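Local coordinates for MgGH51 (Meripilus giganteus, PDB 6ZPV), which hydrolyses terminal alpha-L-arabinofuranosyl residues from arabinose-containing glycans, as a fungal GH51 alpha-L-arabinofuranosidase, at residues 343-353 with 377-385; 420-431 with 470-480. All blocks are in the same frame, centred on the assembly; numbering follows the deposited sequence.

Contact 1: residues 343-353 with 377-385; sequences LRFVEVGNEDF and IRFIATTNA. With SO4 (sulfate ion), chain R.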
# COMPACT_ATOMS: atom_id res chain seq x y z
N LEU A 343 1.53 -18.29 3.54
CA LEU A 343 2.74 -17.67 2.91
C LEU A 343 3.32 -18.68 1.92
O LEU A 343 3.87 -19.69 2.32
CB LEU A 343 3.80 -17.30 3.95
CG LEU A 343 5.06 -16.70 3.39
CD1 LEU A 343 4.86 -15.35 2.74
CD2 LEU A 343 6.14 -16.62 4.48
N ARG A 344 3.20 -18.39 0.63
CA ARG A 344 3.68 -19.26 -0.43
C ARG A 344 4.87 -18.68 -1.17
O ARG A 344 5.53 -19.44 -1.90
CB ARG A 344 2.56 -19.58 -1.45
CG ARG A 344 1.36 -20.27 -0.83
CD ARG A 344 0.49 -20.92 -1.85
NE ARG A 344 -0.12 -20.01 -2.77
CZ ARG A 344 -0.63 -20.27 -3.98
NH1 ARG A 344 -1.22 -19.33 -4.68
NH2 ARG A 344 -0.53 -21.47 -4.50
N PHE A 345 5.10 -17.37 -1.07
CA PHE A 345 6.05 -16.64 -1.93
C PHE A 345 6.86 -15.67 -1.05
O PHE A 345 6.26 -14.87 -0.34
CB PHE A 345 5.28 -15.82 -2.97
CG PHE A 345 4.38 -16.60 -3.88
CD1 PHE A 345 4.89 -17.43 -4.84
CD2 PHE A 345 3.02 -16.55 -3.69
CE1 PHE A 345 4.04 -18.15 -5.66
CE2 PHE A 345 2.18 -17.34 -4.47
CZ PHE A 345 2.68 -18.12 -5.47
N VAL A 346 8.18 -15.71 -1.21
CA VAL A 346 9.09 -14.79 -0.55
C VAL A 346 10.02 -14.19 -1.60
O VAL A 346 10.60 -14.96 -2.42
CB VAL A 346 9.88 -15.42 0.62
CG1 VAL A 346 11.04 -14.55 1.05
CG2 VAL A 346 8.93 -15.74 1.76
N GLU A 347 10.15 -12.87 -1.58
CA GLU A 347 11.03 -12.17 -2.53
C GLU A 347 12.34 -11.81 -1.83
O GLU A 347 12.34 -11.28 -0.71
CB GLU A 347 10.30 -10.93 -3.08
CG GLU A 347 11.07 -10.21 -4.18
CD GLU A 347 10.23 -9.31 -5.05
OE1 GLU A 347 9.01 -9.21 -4.81
OE2 GLU A 347 10.84 -8.69 -6.00
N VAL A 348 13.46 -12.11 -2.50
CA VAL A 348 14.78 -11.97 -1.86
C VAL A 348 15.36 -10.61 -2.28
O VAL A 348 15.95 -10.48 -3.38
CB VAL A 348 15.66 -13.17 -2.22
CG1 VAL A 348 17.06 -13.03 -1.60
CG2 VAL A 348 14.99 -14.46 -1.78
N GLY A 349 15.19 -9.60 -1.43
CA GLY A 349 15.67 -8.26 -1.74
C GLY A 349 14.66 -7.45 -2.54
O GLY A 349 13.48 -7.82 -2.64
N ASN A 350 15.16 -6.33 -3.07
CA ASN A 350 14.37 -5.48 -3.99
C ASN A 350 15.35 -4.95 -5.03
O ASN A 350 16.39 -4.35 -4.69
CB ASN A 350 13.72 -4.30 -3.28
CG ASN A 350 12.91 -3.46 -4.24
OD1 ASN A 350 11.94 -3.97 -4.82
ND2 ASN A 350 13.32 -2.20 -4.48
N GLU A 351 14.99 -5.15 -6.31
CA GLU A 351 15.76 -4.50 -7.41
C GLU A 351 17.25 -4.73 -7.23
O GLU A 351 18.07 -3.81 -7.41
CB GLU A 351 15.40 -3.03 -7.58
CG GLU A 351 13.94 -2.83 -8.00
CD GLU A 351 13.64 -1.49 -8.64
OE1 GLU A 351 14.38 -0.50 -8.34
OE2 GLU A 351 12.66 -1.43 -9.43
N ASP A 352 17.64 -6.01 -7.08
CA ASP A 352 19.08 -6.34 -6.92
C ASP A 352 19.81 -6.30 -8.27
O ASP A 352 21.02 -6.46 -8.28
CB ASP A 352 19.27 -7.64 -6.17
CG ASP A 352 18.86 -7.45 -4.72
OD1 ASP A 352 19.70 -6.95 -3.92
OD2 ASP A 352 17.70 -7.75 -4.37
N PHE A 353 19.08 -6.03 -9.38
CA PHE A 353 19.78 -5.68 -10.62
C PHE A 353 20.69 -4.49 -10.44
O PHE A 353 21.64 -4.30 -11.22
CB PHE A 353 18.82 -5.51 -11.80
CG PHE A 353 17.73 -4.51 -11.61
CD1 PHE A 353 17.98 -3.15 -11.78
CD2 PHE A 353 16.45 -4.90 -11.25
CE1 PHE A 353 16.98 -2.20 -11.63
CE2 PHE A 353 15.43 -3.96 -11.12
CZ PHE A 353 15.70 -2.61 -11.29
N ILE A 377 8.19 -23.00 0.35
CA ILE A 377 8.10 -21.60 -0.12
C ILE A 377 8.77 -21.42 -1.47
O ILE A 377 9.79 -22.05 -1.72
CB ILE A 377 8.66 -20.62 0.91
CG1 ILE A 377 7.75 -20.64 2.15
CG2 ILE A 377 8.80 -19.22 0.35
CD1 ILE A 377 8.25 -19.70 3.25
N ARG A 378 8.17 -20.64 -2.35
CA ARG A 378 8.79 -20.31 -3.63
C ARG A 378 9.51 -18.97 -3.51
O ARG A 378 8.90 -17.95 -3.18
CB ARG A 378 7.75 -20.26 -4.75
CG ARG A 378 8.33 -20.25 -6.16
CD ARG A 378 7.26 -20.09 -7.24
NE ARG A 378 7.75 -20.41 -8.57
CZ ARG A 378 7.45 -21.50 -9.27
NH1 ARG A 378 6.75 -22.49 -8.73
NH2 ARG A 378 7.96 -21.62 -10.51
N PHE A 379 10.81 -18.96 -3.76
CA PHE A 379 11.65 -17.77 -3.62
C PHE A 379 11.81 -17.06 -4.94
O PHE A 379 12.14 -17.67 -5.98
CB PHE A 379 13.01 -18.12 -2.99
CG PHE A 379 12.85 -18.54 -1.53
CD1 PHE A 379 12.77 -17.57 -0.54
CD2 PHE A 379 12.67 -19.86 -1.17
CE1 PHE A 379 12.54 -17.91 0.79
CE2 PHE A 379 12.41 -20.20 0.14
CZ PHE A 379 12.33 -19.23 1.12
N ILE A 380 11.65 -15.73 -4.92
CA ILE A 380 11.64 -14.89 -6.14
C ILE A 380 12.92 -14.05 -6.18
O ILE A 380 13.20 -13.30 -5.22
CB ILE A 380 10.39 -13.99 -6.16
CG1 ILE A 380 9.09 -14.76 -5.98
CG2 ILE A 380 10.40 -13.16 -7.39
CD1 ILE A 380 7.92 -13.93 -5.58
N ALA A 381 13.65 -14.13 -7.29
CA ALA A 381 14.87 -13.37 -7.53
C ALA A 381 14.53 -11.99 -8.12
O ALA A 381 13.53 -11.85 -8.86
CB ALA A 381 15.78 -14.16 -8.44
N THR A 382 15.42 -11.02 -7.87
CA THR A 382 15.13 -9.65 -8.23
C THR A 382 16.13 -9.04 -9.21
O THR A 382 15.96 -7.88 -9.63
CB THR A 382 15.10 -8.77 -6.97
OG1 THR A 382 16.45 -8.66 -6.53
CG2 THR A 382 14.16 -9.30 -5.91
N THR A 383 17.21 -9.76 -9.56
CA THR A 383 18.07 -9.34 -10.64
C THR A 383 17.31 -9.46 -11.99
O THR A 383 16.24 -10.09 -12.06
CB THR A 383 19.36 -10.16 -10.64
OG1 THR A 383 19.08 -11.52 -10.26
CG2 THR A 383 20.39 -9.56 -9.71
N ASN A 384 17.92 -8.90 -13.03
CA ASN A 384 17.36 -9.10 -14.38
C ASN A 384 17.40 -10.60 -14.69
O ASN A 384 18.39 -11.32 -14.30
CB ASN A 384 18.18 -8.33 -15.42
CG ASN A 384 18.11 -6.84 -15.22
OD1 ASN A 384 17.09 -6.31 -14.80
ND2 ASN A 384 19.20 -6.16 -15.56
N ALA A 385 16.42 -11.08 -15.39
CA ALA A 385 16.31 -12.53 -15.57
C ALA A 385 17.55 -13.09 -16.23
O ALA A 385 17.93 -12.64 -17.31
CB ALA A 385 15.06 -12.82 -16.36
S SO4 R . -2.50 -20.93 -8.01
O1 SO4 R . -2.41 -19.56 -7.46
O2 SO4 R . -2.53 -21.97 -7.03
O3 SO4 R . -1.28 -21.13 -8.87
O4 SO4 R . -3.64 -20.90 -8.92
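Val346 and Phe379 project together from one face of a parallel strand pair, Val346 CB lying 3.6 Å from Phe379 CE1 and Val346 CG1 close beside it. Ile377 CG2 wedges in next to them: it lies over one face of the Phe379 ring, toward the rim, and meets Val346 CG2 at 3.8 Å. The backbones are joined by four alternating bonds, from Arg378 N to Arg344 O, Val346 N to Arg378 O, Ile380 N to Val346 O and Val348 N to Ile380 O, the first nearly straight at 174°. With helix 359-373 between them in the chain, strands 345-348 and 378-381 form a beta-alpha-beta unit of the (beta/alpha)8 barrel; Phe379 faces that helix, whereas Phe345, Glu347 and Ile380 turn to the barrel interior, where Arg226 pairs with Glu347.

Arg378 can be followed outward. Its CB is 3.7 Å from Arg344 O and 4.0 Å from Phe345 CD1; CG, opposite the backbone N (chi1 -166°), sends the chain alongside that ring; CD runs beside Phe345 CE1; then NE bonds to Ser396 OG and NH2 to Gln395 O.

Beyond the strands Thr382 fills the turn after Val348. Its OG1 donates to the anti lone pair of Asp352 OD2 at 2.7 Å, while its CG2 sits 3.3 Å from Val348 O and packs against Glu347 OE2. Replacing Thr382 with valine removes the hydroxyl and would probably leave Asp352 OD2 without this donor. Thr382 O lies at the edge of the Phe353 ring, 3.4 Å from CD2. At the other end, Arg344 NH1 donates at 3.0 Å to O1 of a sulfate ion, probably from the crystallisation liquor, and NH2 to O2, while NE pairs with Glu284.

Contact 2: residues 420-431 with 470-480; sequences RNGTTYFEGEYA and NSDIVFAASYA. With NAG (2-acetamido-2-deoxy-beta-D-glucopyranose), chain B.
Strands 424-428 and 474-479 run parallel, their axes 9° apart and 4.6 Å at closest approach. A beta bulge shifts the register by one: Tyr425 pairs with Val474 but Phe426 with Ala476, so Phe475 is the extra residue, its N still bonded to Tyr425 O. Its CE1 reaches Phe426 CB at 3.7 Å, and the two ring planes lie 43° apart. These are the seventh and eighth strands of the (beta/alpha)8 barrel, linked through helix 454-469, which lies against Glu427, Tyr430 and Ala477. At their N-terminal end Arg420, bent at chi2 (61°), turns its guanidinium edge to Asp472 in a side-on salt bridge, NE to OD2 and NH2 to OD1, each 2.9 Å. The same NH2 donates to a lone pair of Asn470 OD1, and Ile473 CD1 lies over the centre of one guanidinium face, 3.6 Å above it. Next along the chain, Asn421 ND2 carries the N-linked glycan, and Thr423 OG1 donates a hydrogen bond to Asn421 OD1. At the far end Ser478 OG donates to Gly428 O at 2.9 Å from above the carbonyl plane, and Ala431 CB makes a CH-pi contact 3.9 Å from the Tyr479 ring centroid.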
# COMPACT_ATOMS: atom_id res chain seq x y z
N ARG A 420 9.22 -21.74 -22.03
CA ARG A 420 8.40 -22.46 -21.04
C ARG A 420 9.31 -23.55 -20.45
O ARG A 420 9.36 -24.64 -20.98
CB ARG A 420 7.13 -23.00 -21.70
CG ARG A 420 5.99 -21.99 -21.70
CD ARG A 420 6.24 -20.68 -22.43
NE ARG A 420 5.02 -19.89 -22.32
CZ ARG A 420 4.91 -18.64 -22.73
NH1 ARG A 420 5.91 -18.01 -23.36
NH2 ARG A 420 3.76 -17.99 -22.52
N ASN A 421 10.13 -23.16 -19.45
CA ASN A 421 11.19 -24.04 -18.90
C ASN A 421 11.07 -24.13 -17.38
O ASN A 421 12.09 -24.40 -16.70
CB ASN A 421 12.57 -23.64 -19.45
CG ASN A 421 13.02 -22.28 -19.07
OD1 ASN A 421 12.41 -21.59 -18.18
ND2 ASN A 421 14.11 -21.89 -19.74
N GLY A 422 9.84 -23.91 -16.85
CA GLY A 422 9.59 -24.07 -15.42
C GLY A 422 9.69 -22.79 -14.61
O GLY A 422 9.38 -22.84 -13.42
N THR A 423 10.18 -21.75 -15.22
CA THR A 423 10.31 -20.47 -14.54
C THR A 423 8.98 -19.72 -14.62
O THR A 423 8.36 -19.71 -15.67
CB THR A 423 11.40 -19.60 -15.18
OG1 THR A 423 12.52 -20.37 -15.51
CG2 THR A 423 11.76 -18.45 -14.28
N THR A 424 8.57 -19.09 -13.54
CA THR A 424 7.43 -18.20 -13.58
C THR A 424 7.89 -16.77 -13.29
O THR A 424 8.91 -16.53 -12.67
CB THR A 424 6.32 -18.67 -12.64
OG1 THR A 424 6.80 -18.67 -11.30
CG2 THR A 424 5.75 -20.00 -13.01
N TYR A 425 7.07 -15.82 -13.73
CA TYR A 425 7.41 -14.40 -13.75
C TYR A 425 6.36 -13.59 -13.01
O TYR A 425 5.14 -13.80 -13.23
CB TYR A 425 7.64 -13.92 -15.17
CG TYR A 425 8.82 -14.60 -15.83
CD1 TYR A 425 10.11 -14.13 -15.65
CD2 TYR A 425 8.70 -15.80 -16.51
CE1 TYR A 425 11.20 -14.79 -16.17
CE2 TYR A 425 9.79 -16.50 -17.04
CZ TYR A 425 11.06 -15.98 -16.86
OH TYR A 425 12.17 -16.59 -17.37
N PHE A 426 6.83 -12.69 -12.19
CA PHE A 426 5.98 -11.77 -11.40
C PHE A 426 6.25 -10.37 -11.96
O PHE A 426 7.39 -9.89 -11.91
CB PHE A 426 6.48 -11.83 -9.96
CG PHE A 426 5.88 -10.86 -8.97
CD1 PHE A 426 4.63 -10.36 -9.13
CD2 PHE A 426 6.59 -10.51 -7.82
CE1 PHE A 426 4.05 -9.52 -8.18
CE2 PHE A 426 6.03 -9.69 -6.85
CZ PHE A 426 4.75 -9.21 -7.04
N GLU A 427 5.24 -9.70 -12.53
CA GLU A 427 5.38 -8.32 -12.96
C GLU A 427 5.08 -7.45 -11.74
O GLU A 427 3.95 -6.94 -11.58
CB GLU A 427 4.47 -8.02 -14.14
CG GLU A 427 4.89 -6.78 -14.89
CD GLU A 427 5.96 -6.97 -15.95
OE1 GLU A 427 6.36 -8.10 -16.24
OE2 GLU A 427 6.41 -5.91 -16.53
N GLY A 428 6.07 -7.36 -10.82
CA GLY A 428 5.79 -6.84 -9.49
C GLY A 428 5.62 -5.35 -9.39
O GLY A 428 5.13 -4.85 -8.37
N GLU A 429 6.07 -4.61 -10.42
CA GLU A 429 5.79 -3.18 -10.53
C GLU A 429 5.65 -2.89 -12.03
O GLU A 429 6.58 -3.15 -12.80
CB GLU A 429 6.96 -2.31 -10.01
CG GLU A 429 7.26 -2.53 -8.53
CD GLU A 429 8.45 -1.78 -7.97
OE1 GLU A 429 8.81 -0.69 -8.53
OE2 GLU A 429 9.07 -2.29 -7.01
N TYR A 430 4.58 -2.21 -12.38
CA TYR A 430 4.47 -1.62 -13.71
C TYR A 430 3.52 -0.45 -13.65
O TYR A 430 2.57 -0.45 -12.88
CB TYR A 430 4.06 -2.63 -14.81
CG TYR A 430 2.68 -3.23 -14.68
CD1 TYR A 430 2.38 -4.21 -13.76
CD2 TYR A 430 1.65 -2.77 -15.50
CE1 TYR A 430 1.11 -4.74 -13.66
CE2 TYR A 430 0.38 -3.29 -15.39
CZ TYR A 430 0.08 -4.28 -14.48
OH TYR A 430 -1.17 -4.80 -14.41
N ALA A 431 3.75 0.51 -14.56
CA ALA A 431 2.84 1.62 -14.77
C ALA A 431 3.31 2.43 -15.98
O ALA A 431 4.53 2.57 -16.22
CB ALA A 431 2.81 2.60 -13.59
N ASN A 470 -0.22 -14.99 -21.52
CA ASN A 470 1.03 -15.67 -21.09
C ASN A 470 0.98 -16.11 -19.64
O ASN A 470 2.07 -16.33 -19.06
CB ASN A 470 2.20 -14.79 -21.40
CG ASN A 470 2.41 -14.56 -22.88
OD1 ASN A 470 2.77 -15.53 -23.58
ND2 ASN A 470 2.17 -13.35 -23.35
N SER A 471 -0.21 -16.29 -19.07
CA SER A 471 -0.34 -16.64 -17.63
C SER A 471 -0.03 -18.10 -17.33
O SER A 471 -0.09 -18.49 -16.16
CB SER A 471 -1.65 -16.17 -17.07
OG SER A 471 -2.77 -16.78 -17.69
N ASP A 472 0.38 -18.87 -18.34
CA ASP A 472 1.05 -20.15 -18.07
C ASP A 472 2.37 -19.91 -17.38
O ASP A 472 2.79 -20.76 -16.57
CB ASP A 472 1.18 -20.98 -19.35
CG ASP A 472 1.97 -20.34 -20.48
OD1 ASP A 472 1.79 -19.12 -20.70
OD2 ASP A 472 2.69 -21.09 -21.15
N ILE A 473 3.07 -18.82 -17.69
CA ILE A 473 4.36 -18.47 -17.06
C ILE A 473 4.27 -17.19 -16.21
O ILE A 473 5.10 -17.04 -15.31
CB ILE A 473 5.51 -18.40 -18.07
CG1 ILE A 473 5.36 -17.25 -19.07
CG2 ILE A 473 5.73 -19.75 -18.70
CD1 ILE A 473 6.61 -16.99 -19.92
N VAL A 474 3.38 -16.25 -16.50
CA VAL A 474 3.17 -15.06 -15.67
C VAL A 474 2.21 -15.43 -14.56
O VAL A 474 1.04 -15.77 -14.86
CB VAL A 474 2.65 -13.87 -16.48
CG1 VAL A 474 2.41 -12.68 -15.52
CG2 VAL A 474 3.59 -13.48 -17.60
N PHE A 475 2.66 -15.45 -13.31
CA PHE A 475 1.80 -15.88 -12.22
C PHE A 475 1.18 -14.75 -11.42
O PHE A 475 0.22 -15.00 -10.67
CB PHE A 475 2.50 -16.87 -11.26
CG PHE A 475 3.45 -16.30 -10.27
CD1 PHE A 475 4.76 -15.92 -10.64
CD2 PHE A 475 3.08 -16.07 -8.96
CE1 PHE A 475 5.66 -15.43 -9.72
CE2 PHE A 475 4.00 -15.58 -8.04
CZ PHE A 475 5.28 -15.24 -8.43
N ALA A 476 1.68 -13.52 -11.55
CA ALA A 476 1.26 -12.42 -10.67
C ALA A 476 1.70 -11.11 -11.34
O ALA A 476 2.78 -11.06 -11.97
CB ALA A 476 1.92 -12.60 -9.32
N ALA A 477 0.94 -10.05 -11.12
CA ALA A 477 1.20 -8.73 -11.70
C ALA A 477 0.56 -7.68 -10.83
O ALA A 477 -0.62 -7.81 -10.47
CB ALA A 477 0.67 -8.69 -13.10
N SER A 478 1.30 -6.59 -10.56
CA SER A 478 0.80 -5.48 -9.75
C SER A 478 1.31 -4.14 -10.27
O SER A 478 2.52 -3.95 -10.51
CB SER A 478 1.22 -5.67 -8.27
OG SER A 478 2.55 -6.12 -8.10
N TYR A 479 0.38 -3.20 -10.39
CA TYR A 479 0.70 -1.78 -10.67
C TYR A 479 1.49 -1.18 -9.51
O TYR A 479 1.30 -1.59 -8.35
CB TYR A 479 -0.63 -1.02 -10.85
CG TYR A 479 -0.55 0.43 -11.28
CD1 TYR A 479 -0.25 1.46 -10.42
CD2 TYR A 479 -0.81 0.76 -12.61
CE1 TYR A 479 -0.20 2.79 -10.82
CE2 TYR A 479 -0.79 2.08 -13.01
CZ TYR A 479 -0.49 3.11 -12.13
OH TYR A 479 -0.45 4.45 -12.50
N ALA A 480 2.31 -0.17 -9.78
CA ALA A 480 2.94 0.54 -8.66
C ALA A 480 3.19 1.98 -8.99
O ALA A 480 3.49 2.29 -10.16
CB ALA A 480 4.23 -0.12 -8.24
C1 NAG B . 14.80 -20.68 -19.58
C2 NAG B . 16.17 -20.94 -18.92
C3 NAG B . 17.16 -19.79 -18.99
C4 NAG B . 17.25 -19.09 -20.30
C5 NAG B . 15.82 -18.86 -20.79
C6 NAG B . 15.80 -18.30 -22.22
C7 NAG B . 15.84 -22.71 -17.26
C8 NAG B . 15.43 -23.06 -15.83
N2 NAG B . 16.01 -21.44 -17.57
O3 NAG B . 18.46 -20.19 -18.51
O4 NAG B . 17.86 -17.80 -20.27
O5 NAG B . 15.07 -20.04 -20.87
O6 NAG B . 16.57 -19.13 -23.10
O7 NAG B . 16.09 -23.60 -18.08
O HOH W 1 -2.05 -6.27 -12.36

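Overall arrangement
Both contacts are mostly buried and belong to one parallel barrel sheet: contact 1 joins its fourth and fifth strands, contact 2 its seventh and eighth, with strand 396-403 between them. Their centres are about 12 Å apart. Phe345 CE1 meets Phe475 CE2 at 3.5 Å, a contact of two rings inside the barrel, toward the N-terminal strand ends; at the C-terminal ends Glu351 OE2 lies 4.0 Å from Glu429 OE1, two like charges close together, near a bound glycerol. Contact 1 has regular pairing and a threonine-aspartate bond beyond its strands; contact 2 is bulged and closed by an arginine-aspartate salt bridge. Contact 1 reaches the surface at Arg344 and Asn384, contact 2 at Arg420 and the glycan.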